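Local atomic coordinates of BPH (Thiobacillus denitrificans, PDB entry 5OVS), a protein that forms a tetradecameric double-ring bacterial homologue of the proteasome and is probably a threonine protease that degrades proteins inside its central cavity. Residues Gly10-Ala15 with Arg117-Val122; Ala16-Lys21 with Glu27-Val32; Asp43-Ile48 with Phe184-Ser189; Asn82-Ala87 with Ser107-Leu112; Gly166-Ala171 with Leu179-Phe184. One frame throughout, in Å; residues are numbered along the deposited sequence.

Contact 1 of 5, residues Gly10-Ala15 with Arg117-Val122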
# COMPACT_ATOMS: atom_id res chain seq x y z
N GLY K 10 44.72 13.81 -32.18
CA GLY K 10 45.66 12.69 -32.02
C GLY K 10 46.02 12.36 -30.58
O GLY K 10 46.95 11.59 -30.32
N ARG K 11 45.25 12.91 -29.64
CA ARG K 11 45.52 12.82 -28.21
C ARG K 11 44.24 12.34 -27.52
O ARG K 11 43.15 12.71 -27.93
CB ARG K 11 45.87 14.21 -27.68
CG ARG K 11 47.31 14.63 -27.84
CD ARG K 11 48.05 14.28 -26.57
NE ARG K 11 49.35 14.93 -26.43
CZ ARG K 11 49.62 15.96 -25.62
NH1 ARG K 11 48.68 16.52 -24.85
NH2 ARG K 11 50.85 16.45 -25.59
N ILE K 12 44.39 11.56 -26.45
CA ILE K 12 43.26 11.06 -25.69
C ILE K 12 43.44 11.49 -24.25
O ILE K 12 44.52 11.35 -23.70
CB ILE K 12 43.12 9.53 -25.82
CG1 ILE K 12 42.49 9.17 -27.16
CG2 ILE K 12 42.31 8.95 -24.68
CD1 ILE K 12 42.59 7.71 -27.54
N ALA K 13 42.38 12.03 -23.65
CA ALA K 13 42.42 12.44 -22.25
C ALA K 13 41.24 11.92 -21.47
O ALA K 13 40.21 11.56 -22.04
CB ALA K 13 42.50 13.94 -22.13
N ILE K 14 41.42 11.86 -20.16
CA ILE K 14 40.41 11.35 -19.25
C ILE K 14 40.55 12.09 -17.93
O ILE K 14 41.67 12.35 -17.47
CB ILE K 14 40.51 9.81 -19.09
CG1 ILE K 14 39.33 9.26 -18.28
CG2 ILE K 14 41.85 9.38 -18.48
CD1 ILE K 14 39.23 7.76 -18.30
N ALA K 15 39.42 12.49 -17.34
CA ALA K 15 39.46 13.24 -16.08
C ALA K 15 38.38 12.83 -15.10
O ALA K 15 37.46 12.09 -15.44
CB ALA K 15 39.37 14.73 -16.37
N ARG K 117 44.01 2.97 -28.12
CA ARG K 117 43.20 2.54 -29.26
C ARG K 117 41.77 3.09 -29.30
O ARG K 117 41.01 2.74 -30.18
CB ARG K 117 43.27 1.01 -29.40
CG ARG K 117 44.67 0.57 -29.85
CD ARG K 117 45.12 -0.82 -29.41
NE ARG K 117 45.00 -1.11 -27.98
CZ ARG K 117 45.75 -0.60 -27.01
NH1 ARG K 117 46.70 0.30 -27.27
NH2 ARG K 117 45.54 -0.98 -25.75
N GLY K 118 41.41 3.96 -28.36
CA GLY K 118 40.13 4.67 -28.44
C GLY K 118 39.60 5.08 -27.09
O GLY K 118 40.17 4.76 -26.06
N ILE K 119 38.47 5.79 -27.09
CA ILE K 119 37.77 6.13 -25.86
C ILE K 119 36.41 5.45 -25.82
O ILE K 119 35.67 5.43 -26.80
CB ILE K 119 37.66 7.64 -25.68
CG1 ILE K 119 36.98 8.31 -26.88
CG2 ILE K 119 39.04 8.24 -25.46
CD1 ILE K 119 36.40 9.67 -26.54
N PHE K 120 36.09 4.88 -24.67
CA PHE K 120 34.92 4.03 -24.53
C PHE K 120 34.19 4.33 -23.22
O PHE K 120 34.71 4.99 -22.33
CB PHE K 120 35.35 2.56 -24.50
CG PHE K 120 36.16 2.12 -25.69
CD1 PHE K 120 35.54 1.65 -26.84
CD2 PHE K 120 37.54 2.13 -25.65
CE1 PHE K 120 36.28 1.23 -27.92
CE2 PHE K 120 38.29 1.70 -26.73
CZ PHE K 120 37.66 1.25 -27.87
N GLY K 121 32.98 3.82 -23.12
CA GLY K 121 32.24 3.86 -21.87
C GLY K 121 31.42 2.61 -21.72
O GLY K 121 31.03 1.99 -22.70
N VAL K 122 31.17 2.24 -20.47
CA VAL K 122 30.27 1.15 -20.14
C VAL K 122 29.31 1.68 -19.11
O VAL K 122 29.72 1.99 -18.00
CB VAL K 122 30.98 -0.06 -19.53
CG1 VAL K 122 30.03 -1.26 -19.47
CG2 VAL K 122 32.22 -0.41 -20.33
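Ile12 and Ile119 meet branch to branch in the core between two beta-sheets. Ile12 belongs to strand 11-16 and Ile119 to strand 118-122; no hydrogen bond joins the two strands, which lie in different sheets, and the CA atoms of Ile12 and Ile119 stand 7.4 Å apart. The closest touch is methyl on methyl, Ile12 CG2 to Ile119 CG2 at 3.4 Å, closer than two methyls normally settle. The two side chains pass each other at a slant, and Ile119 CG2 also lies 4.0 Å from Ile12 CG1, near the fork of the other isoleucine. Ile12 carries CG1 opposite its carbonyl carbon (chi1 -78°), which sets CG2 against Ile119 while the extended arm brings CD1 over the neighbouring backbone, 4.0 Å from Gly118 C. Gly118 has a positive phi (153°), and a CB there would run into the Arg117 carbonyl oxygen and crowd the Phe120 ring. In Ile119 it is CG1 that sits between the backbone N and the carbonyl carbon (chi1 56°), and CG2 is the branch offered to Ile12. Ile119 further touches Ile5 and Arg7 of strand 3-8, and Ile12 packs on Ala114 of strand 111-115, so both sheets contribute to the surroundings of the pair. With an alanine at Ile12, Ile119 CG2 would probably lose its methyl partner and a gap would open over Gly118. Being wholly apolar, the contact implies that shape and exclusion of water, with no directional bond, hold the two sheets of this proteasome-like sandwich together here.

Contact 2 of 5, residues Ala16-Lys21 with Glu27-Val32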
# COMPACT_ATOMS: atom_id res chain seq x y z
N ALA K 16 38.51 13.29 -13.86
CA ALA K 16 37.54 12.99 -12.82
C ALA K 16 37.67 14.01 -11.72
O ALA K 16 38.75 14.55 -11.50
CB ALA K 16 37.74 11.59 -12.26
N ASP K 17 36.57 14.28 -11.04
CA ASP K 17 36.62 15.07 -9.82
C ASP K 17 37.18 14.15 -8.72
O ASP K 17 37.49 12.99 -8.96
CB ASP K 17 35.24 15.65 -9.48
CG ASP K 17 34.42 14.74 -8.62
OD1 ASP K 17 33.89 13.73 -9.13
OD2 ASP K 17 34.31 15.05 -7.43
N THR K 18 37.32 14.66 -7.51
CA THR K 18 37.93 13.88 -6.43
C THR K 18 37.12 13.83 -5.13
O THR K 18 37.63 13.33 -4.13
CB THR K 18 39.30 14.48 -6.11
OG1 THR K 18 39.16 15.90 -6.02
CG2 THR K 18 40.28 14.14 -7.22
N LEU K 19 35.88 14.32 -5.17
CA LEU K 19 35.03 14.39 -3.98
C LEU K 19 34.25 13.09 -3.74
O LEU K 19 33.63 12.56 -4.65
CB LEU K 19 34.03 15.56 -4.13
CG LEU K 19 33.02 15.81 -3.02
CD1 LEU K 19 33.77 16.20 -1.77
CD2 LEU K 19 32.01 16.89 -3.39
N THR K 20 34.27 12.60 -2.51
CA THR K 20 33.38 11.51 -2.09
C THR K 20 32.21 12.08 -1.26
O THR K 20 32.36 13.09 -0.58
CB THR K 20 34.12 10.49 -1.22
OG1 THR K 20 35.29 10.02 -1.91
CG2 THR K 20 33.23 9.30 -0.89
N LYS K 21 31.07 11.42 -1.30
CA LYS K 21 29.94 11.81 -0.46
C LYS K 21 29.55 10.69 0.48
O LYS K 21 29.57 9.51 0.13
CB LYS K 21 28.72 12.24 -1.28
CG LYS K 21 28.98 13.41 -2.20
CD LYS K 21 29.23 14.71 -1.45
CE LYS K 21 27.96 15.24 -0.79
NZ LYS K 21 26.86 15.40 -1.76
N GLU K 27 33.51 14.53 1.58
CA GLU K 27 34.81 13.97 1.91
C GLU K 27 35.74 14.35 0.77
O GLU K 27 35.80 13.66 -0.24
CB GLU K 27 34.71 12.45 2.09
CG GLU K 27 33.74 12.05 3.21
CD GLU K 27 33.43 10.56 3.29
OE1 GLU K 27 33.65 9.80 2.33
OE2 GLU K 27 32.92 10.13 4.35
N SER K 28 36.41 15.50 0.91
CA SER K 28 37.20 16.08 -0.16
C SER K 28 38.61 15.51 -0.19
O SER K 28 39.02 14.77 0.71
CB SER K 28 37.24 17.61 -0.06
OG SER K 28 38.25 18.07 0.84
N ALA K 29 39.36 15.85 -1.23
CA ALA K 29 40.73 15.36 -1.40
C ALA K 29 41.65 15.96 -0.33
O ALA K 29 42.75 15.46 -0.08
CB ALA K 29 41.24 15.71 -2.79
N ASP K 30 41.18 17.03 0.29
CA ASP K 30 41.90 17.67 1.37
C ASP K 30 41.95 16.76 2.61
O ASP K 30 42.89 16.82 3.40
CB ASP K 30 41.20 19.01 1.67
CG ASP K 30 42.07 19.97 2.45
OD1 ASP K 30 43.32 19.95 2.31
OD2 ASP K 30 41.48 20.76 3.21
N TYR K 31 40.92 15.92 2.77
CA TYR K 31 40.77 15.03 3.93
C TYR K 31 40.93 13.55 3.61
O TYR K 31 41.28 12.79 4.50
CB TYR K 31 39.39 15.23 4.57
CG TYR K 31 39.26 16.58 5.18
CD1 TYR K 31 39.73 16.83 6.46
CD2 TYR K 31 38.70 17.63 4.48
CE1 TYR K 31 39.63 18.09 7.03
CE2 TYR K 31 38.60 18.89 5.04
CZ TYR K 31 39.06 19.11 6.31
OH TYR K 31 38.97 20.35 6.87
N VAL K 32 40.65 13.14 2.38
CA VAL K 32 40.81 11.75 1.98
C VAL K 32 42.06 11.63 1.11
O VAL K 32 42.18 12.30 0.09
CB VAL K 32 39.58 11.23 1.22
CG1 VAL K 32 39.82 9.82 0.70
CG2 VAL K 32 38.34 11.28 2.11
O HOH W 1 37.82 12.19 -1.71
O HOH W 2 37.74 16.63 -3.55
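Thr20 and Glu27 pair as an antiparallel hydrogen-bonded couple beside a tight turn. Thr20 N gives its hydrogen to Glu27 O at 2.9 Å, nearly straight at 165°, and Glu27 N returns a bond to Thr20 O at 2.8 Å. The Glu27 side chain leaves on the same face as that of Thr20. Its CB lies 3.6 Å from Thr20 O; CG, opposite the carbonyl carbon (chi1 -60°), still skirts that oxygen, and the chain then runs extended until OE1 comes 3.3 Å from Thr20 CG2. The carboxylate is held from beyond the hairpin: OE1 accepts from Gln129 of a neighbouring subunit, while the hydroxyl of Tyr135 of that neighbour makes a weak hydrogen bond with OE2. On the far side of the pair, Leu19 lays CD1 3.6 Å from Glu27 O and near Ser28. Farther along, the chains part and two waters bridge them. One water gives hydrogens to both Thr18 O and Glu27 O; another donates to Thr18 OG1 and accepts from Ala29 N. Thr18 OG1 is also hydrogen-bonded to Pro180 O, and Ala29 CB lies 3.8 Å from Thr18 OG1. Asp17 OD2 takes Leu19 N in an Asx turn, and Ser28 OG takes Asp30 N in an ST turn. The chemistry is thus chiefly backbone and water-mediated, implying a hairpin held by its own backbone, whose Glu27 carboxylate is used at the boundary with a neighbouring subunit.

Contact 3 of 5, residues Asp43-Ile48 with Phe184-Ser189; sequences DSYVAI and FVMELS
Tyr45 and Phe184 lie ring over ring in an offset stack, centroids 4.4 Å apart and planes inclined by 24°. This is the tight part of the contact. Phe184 CG sits over the centre of the Tyr45 ring, and Phe184 CB makes a CH-pi contact with the same face, 4.0 Å from the Tyr45 centroid. In return Tyr45 CE1 stands above the Phe184 ring, displaced toward its rim. Phe184 CD2 lies 3.6 Å from Tyr45 CZ, and the two side chains cross at about a right angle. Both rings carry CG opposite the carbonyl carbon (chi1 -68° in Tyr45, -66° in Phe184), which sends each into the space between its own strand and the other. Met186 closes the edge of the stack: bent at its last torsion, it brings CE into the plane of the tyrosine, 3.5 Å from Tyr45 CD2.

The looser side is the outer one. All three residues stay partly exposed, and no hydrogen bond crosses between the segments. Beyond Met186 the chains diverge: exposed Glu187 turns to a salt bridge with Arg11, and Asp43, also exposed, to one with Arg117. Tyr45 also touches Ile14 of strand 11-16 and Ile38 and Arg40 of strand 38-41. Strand 44-48 and strand 182-187 belong to different sheets, the latter outermost in its sheet within this chain. An aromatic pair thus bridges the margin where the two antiparallel sheets face each other, an arrangement in keeping with the beta-sandwich of proteasome-type subunits.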
# COMPACT_ATOMS: atom_id res chain seq x y z
N ASP K 43 47.33 -0.74 -20.08
CA ASP K 43 47.54 0.61 -20.57
C ASP K 43 46.21 1.35 -20.78
O ASP K 43 46.15 2.30 -21.56
CB ASP K 43 48.38 0.61 -21.84
CG ASP K 43 47.64 0.05 -23.03
OD1 ASP K 43 46.65 -0.69 -22.84
OD2 ASP K 43 48.06 0.36 -24.17
N SER K 44 45.16 0.91 -20.09
CA SER K 44 43.92 1.68 -20.01
C SER K 44 43.81 2.40 -18.68
O SER K 44 44.35 1.95 -17.67
CB SER K 44 42.70 0.77 -20.19
OG SER K 44 42.63 0.25 -21.50
N TYR K 45 43.10 3.53 -18.68
CA TYR K 45 42.70 4.19 -17.44
C TYR K 45 41.21 4.04 -17.35
O TYR K 45 40.51 4.31 -18.33
CB TYR K 45 43.04 5.66 -17.45
CG TYR K 45 44.52 5.94 -17.41
CD1 TYR K 45 45.25 5.79 -16.24
CD2 TYR K 45 45.18 6.38 -18.54
CE1 TYR K 45 46.61 6.05 -16.21
CE2 TYR K 45 46.54 6.65 -18.52
CZ TYR K 45 47.25 6.48 -17.36
OH TYR K 45 48.60 6.75 -17.35
N VAL K 46 40.72 3.62 -16.19
CA VAL K 46 39.31 3.42 -15.97
C VAL K 46 38.83 4.41 -14.91
O VAL K 46 39.36 4.44 -13.80
CB VAL K 46 39.00 1.97 -15.56
CG1 VAL K 46 37.49 1.74 -15.46
CG2 VAL K 46 39.62 1.01 -16.56
N ALA K 47 37.85 5.22 -15.28
CA ALA K 47 37.27 6.24 -14.41
C ALA K 47 35.90 5.75 -13.99
O ALA K 47 35.09 5.37 -14.83
CB ALA K 47 37.16 7.56 -15.15
N ILE K 48 35.65 5.74 -12.68
CA ILE K 48 34.55 4.98 -12.11
C ILE K 48 33.58 5.87 -11.34
O ILE K 48 34.00 6.67 -10.54
CB ILE K 48 35.10 3.89 -11.17
CG1 ILE K 48 36.11 3.01 -11.93
CG2 ILE K 48 33.96 3.05 -10.63
CD1 ILE K 48 37.01 2.14 -11.06
N PHE K 184 44.52 12.37 -16.92
CA PHE K 184 45.62 11.73 -17.60
C PHE K 184 45.47 11.98 -19.08
O PHE K 184 44.35 12.16 -19.56
CB PHE K 184 45.61 10.23 -17.33
CG PHE K 184 45.87 9.87 -15.89
CD1 PHE K 184 44.85 9.92 -14.96
CD2 PHE K 184 47.14 9.49 -15.47
CE1 PHE K 184 45.08 9.60 -13.63
CE2 PHE K 184 47.37 9.16 -14.14
CZ PHE K 184 46.34 9.21 -13.22
N VAL K 185 46.59 11.99 -19.80
CA VAL K 185 46.58 12.16 -21.24
C VAL K 185 47.53 11.15 -21.89
O VAL K 185 48.54 10.76 -21.30
CB VAL K 185 46.96 13.62 -21.63
CG1 VAL K 185 48.42 13.92 -21.34
CG2 VAL K 185 46.62 13.90 -23.09
N MET K 186 47.17 10.70 -23.09
CA MET K 186 47.99 9.76 -23.84
C MET K 186 47.82 9.98 -25.33
O MET K 186 46.90 10.67 -25.77
CB MET K 186 47.60 8.32 -23.48
CG MET K 186 46.28 7.87 -24.06
SD MET K 186 45.45 6.59 -23.09
CE MET K 186 44.80 7.63 -21.78
N GLU K 187 48.72 9.36 -26.10
CA GLU K 187 48.71 9.49 -27.54
C GLU K 187 47.72 8.49 -28.16
O GLU K 187 47.61 7.35 -27.71
CB GLU K 187 50.12 9.27 -28.12
CG GLU K 187 51.22 10.10 -27.46
CD GLU K 187 50.94 11.60 -27.45
OE1 GLU K 187 51.47 12.33 -28.33
OE2 GLU K 187 50.19 12.06 -26.57
N LEU K 188 46.98 8.95 -29.17
CA LEU K 188 46.16 8.07 -29.99
C LEU K 188 47.11 7.22 -30.80
O LEU K 188 48.03 7.74 -31.43
CB LEU K 188 45.29 8.91 -30.91
CG LEU K 188 44.35 8.19 -31.88
CD1 LEU K 188 43.20 7.55 -31.11
CD2 LEU K 188 43.82 9.15 -32.93
N SER K 189 46.92 5.90 -30.78
CA SER K 189 47.88 5.03 -31.44
C SER K 189 47.73 5.17 -32.95
O SER K 189 46.65 5.52 -33.44
CB SER K 189 47.72 3.58 -30.97
OG SER K 189 46.50 3.04 -31.41

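Contact 4 of 5, residues Asn82-Ala87 with Ser107-Leu112; sequences NTLHGA and SRMDVL
Leu84 and His85 of helix 74-91 meet Met109 and Ser107 of the chain leading into strand 111-115, where a helix packs beside a central sheet in the layered alpha-beta fold of proteasome-like subunits. The apolar part is a single meeting of ends: Leu84 CD2 and Met109 CE reach toward each other tip to tip, 3.6 Å apart. Met109 starts with CG between its backbone N and carbonyl carbon (chi1 46°) but then runs fully extended, carrying CE to the helix. Trp81 and Leu88 of the same helix and Leu58 of helix 54-64 also pack on this methionine, which is a buried residue.

The polar part is the hydrogen bond of His85 ND1 with Ser107 OG, 2.8 Å long and bent (134°), in which either atom may be the donor. His85 holds CG opposite its backbone N (chi1 -177°), which swings the ring off the helix toward the serine. The ring is tied at both nitrogens, since NE2 bonds Glu105 OE1, and Tyr93 of a neighbouring subunit meets it edge-to-face. Ser107 OG has a second partner in Arg126, joining the helix residue to the arginine through one hydroxyl.

A leucine in place of His85 would probably leave Ser107 OG without its nitrogen partner on the helix and Glu105 without the ring N that it now holds, disturbing a buried polar group near a subunit interface. The hydroxyl oxygen meets the ring obliquely, with Ser107 CB 3.7 Å from His85 ND1 and Ser107 OG 3.6 Å from His85 CE1.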
# COMPACT_ATOMS: atom_id res chain seq x y z
N ASN K 82 30.77 -8.20 -18.74
CA ASN K 82 29.78 -9.24 -18.47
C ASN K 82 30.30 -10.27 -17.48
O ASN K 82 29.58 -10.67 -16.59
CB ASN K 82 29.33 -9.93 -19.75
CG ASN K 82 28.02 -10.67 -19.57
OD1 ASN K 82 26.98 -10.06 -19.35
ND2 ASN K 82 28.08 -11.99 -19.64
N THR K 83 31.56 -10.69 -17.63
CA THR K 83 32.23 -11.57 -16.67
C THR K 83 32.39 -10.85 -15.31
O THR K 83 32.08 -11.42 -14.28
CB THR K 83 33.60 -12.04 -17.20
OG1 THR K 83 33.41 -12.85 -18.36
CG2 THR K 83 34.38 -12.85 -16.17
N LEU K 84 32.86 -9.61 -15.33
CA LEU K 84 32.98 -8.81 -14.10
C LEU K 84 31.68 -8.82 -13.31
O LEU K 84 31.71 -9.00 -12.10
CB LEU K 84 33.36 -7.36 -14.41
CG LEU K 84 33.18 -6.33 -13.28
CD1 LEU K 84 34.10 -6.65 -12.12
CD2 LEU K 84 33.47 -4.94 -13.78
N HIS K 85 30.55 -8.62 -13.99
CA HIS K 85 29.27 -8.51 -13.30
C HIS K 85 28.95 -9.76 -12.47
O HIS K 85 28.40 -9.67 -11.36
CB HIS K 85 28.13 -8.25 -14.29
CG HIS K 85 26.81 -8.07 -13.62
ND1 HIS K 85 26.46 -6.91 -12.98
CD2 HIS K 85 25.78 -8.93 -13.44
CE1 HIS K 85 25.26 -7.05 -12.45
NE2 HIS K 85 24.82 -8.26 -12.72
N GLY K 86 29.31 -10.93 -13.02
CA GLY K 86 29.15 -12.20 -12.32
C GLY K 86 30.03 -12.29 -11.10
O GLY K 86 29.65 -12.92 -10.12
N ALA K 87 31.20 -11.68 -11.16
CA ALA K 87 32.08 -11.59 -10.00
C ALA K 87 31.59 -10.56 -8.97
O ALA K 87 31.74 -10.78 -7.77
CB ALA K 87 33.50 -11.27 -10.43
N SER K 107 25.03 -3.10 -13.02
CA SER K 107 26.27 -3.22 -12.28
C SER K 107 26.46 -2.03 -11.33
O SER K 107 27.44 -1.99 -10.58
CB SER K 107 27.46 -3.38 -13.24
OG SER K 107 27.27 -4.51 -14.09
N ARG K 108 25.52 -1.09 -11.35
CA ARG K 108 25.49 0.06 -10.45
C ARG K 108 26.61 1.08 -10.63
O ARG K 108 26.73 2.02 -9.83
CB ARG K 108 25.46 -0.37 -8.98
CG ARG K 108 24.38 -1.38 -8.66
CD ARG K 108 22.98 -0.83 -8.87
NE ARG K 108 22.03 -1.64 -8.12
CZ ARG K 108 21.43 -1.29 -6.98
NH1 ARG K 108 21.65 -0.09 -6.42
NH2 ARG K 108 20.59 -2.13 -6.39
N MET K 109 27.41 0.94 -11.68
CA MET K 109 28.43 1.92 -11.96
C MET K 109 28.46 2.20 -13.45
O MET K 109 28.12 1.36 -14.27
CB MET K 109 29.79 1.44 -11.48
CG MET K 109 30.08 0.01 -11.85
SD MET K 109 31.81 -0.42 -11.70
CE MET K 109 31.74 -2.10 -12.30
N ASP K 110 28.83 3.42 -13.79
CA ASP K 110 29.09 3.79 -15.16
C ASP K 110 30.60 4.04 -15.22
O ASP K 110 31.17 4.58 -14.28
CB ASP K 110 28.32 5.05 -15.51
CG ASP K 110 26.81 4.87 -15.36
OD1 ASP K 110 26.26 3.88 -15.89
OD2 ASP K 110 26.16 5.72 -14.74
N VAL K 111 31.26 3.63 -16.29
CA VAL K 111 32.69 3.93 -16.41
C VAL K 111 33.09 4.46 -17.77
O VAL K 111 32.42 4.21 -18.77
CB VAL K 111 33.59 2.72 -16.06
CG1 VAL K 111 33.17 2.12 -14.74
CG2 VAL K 111 33.57 1.69 -17.19
N LEU K 112 34.18 5.22 -17.78
CA LEU K 112 34.83 5.61 -19.01
C LEU K 112 36.21 4.91 -19.05
O LEU K 112 36.85 4.75 -18.02
CB LEU K 112 34.97 7.12 -19.08
CG LEU K 112 33.63 7.87 -18.96
CD1 LEU K 112 33.87 9.36 -18.84
CD2 LEU K 112 32.74 7.58 -20.16

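Contact 5 of 5, residues Gly166-Ala171 with Leu179-Phe184; sequences GVMAAA and LPVQSF
Val167 and Val181 reach toward each other tip to tip, from helix 159-173 and from the chain entering strand 182-187. Val167 CG1 lies 3.6 Å from Val181 CG2, and Val181 CG1 lies 3.7 Å from both CB and CG1 of Val167, bringing the two forks together. Both valines place CG1 opposite the backbone N (chi1 175° and -174°), turning CG1 of each toward the other segment. Met168, one residue along the helix, runs at about a right angle to Val181, with Met168 CG 3.7 Å from Val181 CG2. The same CG meets Leu179 CD2 at 4.0 Å, the two side chains slanting past each other. The end of Leu179 comes nearer the helix than its CB, with CD2 4.2 Å from Ala171 CB. A cis peptide before Pro180 turns the chain between Leu179 and Val181. Val167 and Val181 both rest on Ala15 of strand 11-16, while Met168 also packs on Tyr149 of a neighbouring subunit. With no hydrogen bond between the segments, the chemistry implies a helix held here to the chain entering strand 182-187 by apolar contacts, buried at Val167 and Ala171, with Leu179 itself exposed.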
# COMPACT_ATOMS: atom_id res chain seq x y z
N GLY K 166 35.38 19.92 -18.33
CA GLY K 166 34.12 19.23 -18.13
C GLY K 166 33.85 18.95 -16.68
O GLY K 166 32.74 19.08 -16.19
N VAL K 167 34.90 18.57 -15.97
CA VAL K 167 34.80 18.26 -14.57
C VAL K 167 34.56 19.53 -13.74
O VAL K 167 33.82 19.49 -12.76
CB VAL K 167 36.08 17.54 -14.10
CG1 VAL K 167 36.07 17.31 -12.60
CG2 VAL K 167 36.24 16.22 -14.87
N MET K 168 35.19 20.63 -14.14
CA MET K 168 35.14 21.88 -13.38
C MET K 168 33.76 22.55 -13.46
O MET K 168 33.33 23.23 -12.52
CB MET K 168 36.20 22.87 -13.87
CG MET K 168 37.65 22.43 -13.70
SD MET K 168 38.76 23.28 -14.85
CE MET K 168 39.03 24.80 -13.95
N ALA K 169 33.10 22.38 -14.60
CA ALA K 169 31.74 22.87 -14.78
C ALA K 169 30.78 22.14 -13.84
O ALA K 169 29.88 22.75 -13.24
CB ALA K 169 31.29 22.68 -16.22
N ALA K 170 30.98 20.84 -13.71
CA ALA K 170 30.16 20.03 -12.81
C ALA K 170 30.41 20.43 -11.36
O ALA K 170 29.46 20.66 -10.60
CB ALA K 170 30.43 18.55 -13.01
N ALA K 171 31.68 20.56 -10.99
CA ALA K 171 32.02 20.96 -9.63
C ALA K 171 31.45 22.34 -9.28
O ALA K 171 31.14 22.61 -8.14
CB ALA K 171 33.51 20.96 -9.44
N LEU K 179 36.41 19.93 -6.67
CA LEU K 179 37.82 20.10 -7.03
C LEU K 179 38.71 19.58 -5.91
O LEU K 179 38.30 19.57 -4.77
CB LEU K 179 38.14 21.58 -7.29
CG LEU K 179 37.39 22.28 -8.44
CD1 LEU K 179 37.79 23.74 -8.51
CD2 LEU K 179 37.64 21.59 -9.78
N PRO K 180 39.96 19.18 -6.23
CA PRO K 180 40.62 19.28 -7.54
C PRO K 180 40.16 18.25 -8.55
O PRO K 180 39.54 17.24 -8.20
CB PRO K 180 42.10 19.05 -7.21
CG PRO K 180 42.06 18.16 -6.01
CD PRO K 180 40.86 18.61 -5.22
N VAL K 181 40.48 18.55 -9.81
CA VAL K 181 40.32 17.62 -10.91
C VAL K 181 41.61 16.82 -11.12
O VAL K 181 42.70 17.36 -11.09
CB VAL K 181 40.03 18.39 -12.21
CG1 VAL K 181 39.71 17.43 -13.34
CG2 VAL K 181 38.91 19.41 -11.96
N GLN K 182 41.45 15.53 -11.36
CA GLN K 182 42.56 14.66 -11.71
C GLN K 182 42.42 14.34 -13.19
O GLN K 182 41.30 14.22 -13.69
CB GLN K 182 42.44 13.37 -10.91
CG GLN K 182 43.49 12.32 -11.22
CD GLN K 182 43.12 10.94 -10.68
OE1 GLN K 182 41.95 10.65 -10.39
NE2 GLN K 182 44.13 10.08 -10.55
N SER K 183 43.53 14.18 -13.90
CA SER K 183 43.44 13.79 -15.30
C SER K 183 44.69 13.07 -15.81
O SER K 183 45.75 13.14 -15.21
CB SER K 183 43.16 14.99 -16.18
OG SER K 183 44.24 15.92 -16.13
N PHE K 184 44.52 12.37 -16.92
CA PHE K 184 45.62 11.73 -17.60
C PHE K 184 45.47 11.98 -19.08
O PHE K 184 44.35 12.16 -19.56
CB PHE K 184 45.61 10.23 -17.33
CG PHE K 184 45.87 9.87 -15.89
CD1 PHE K 184 44.85 9.92 -14.96
CD2 PHE K 184 47.14 9.49 -15.47
CE1 PHE K 184 45.08 9.60 -13.63
CE2 PHE K 184 47.37 9.16 -14.14
CZ PHE K 184 46.34 9.21 -13.22

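Overall arrangement
Contacts 1 and 4 are buried, contacts 2 and 5 partly so, and contact 3 lies at the surface. Contacts 1 and 3 join the two larger sheets, their centres about 6 Å apart: the first by aliphatic methyls inside, the second by an aromatic stack at the margin. Contacts 3 and 5 share Phe184 in sequence; contact 3 sets strand 182-187 against the other sheet, contact 5 the chain entering it against a helix. Contact 4 sets a helix beside the chain entering the five-stranded sheet and, unlike these apolar three, includes a side-chain hydrogen bond. Contact 2, about 23 Å from contact 1 centre to centre, is mostly backbone and water; Thr18 links it to contact 5 through Pro180.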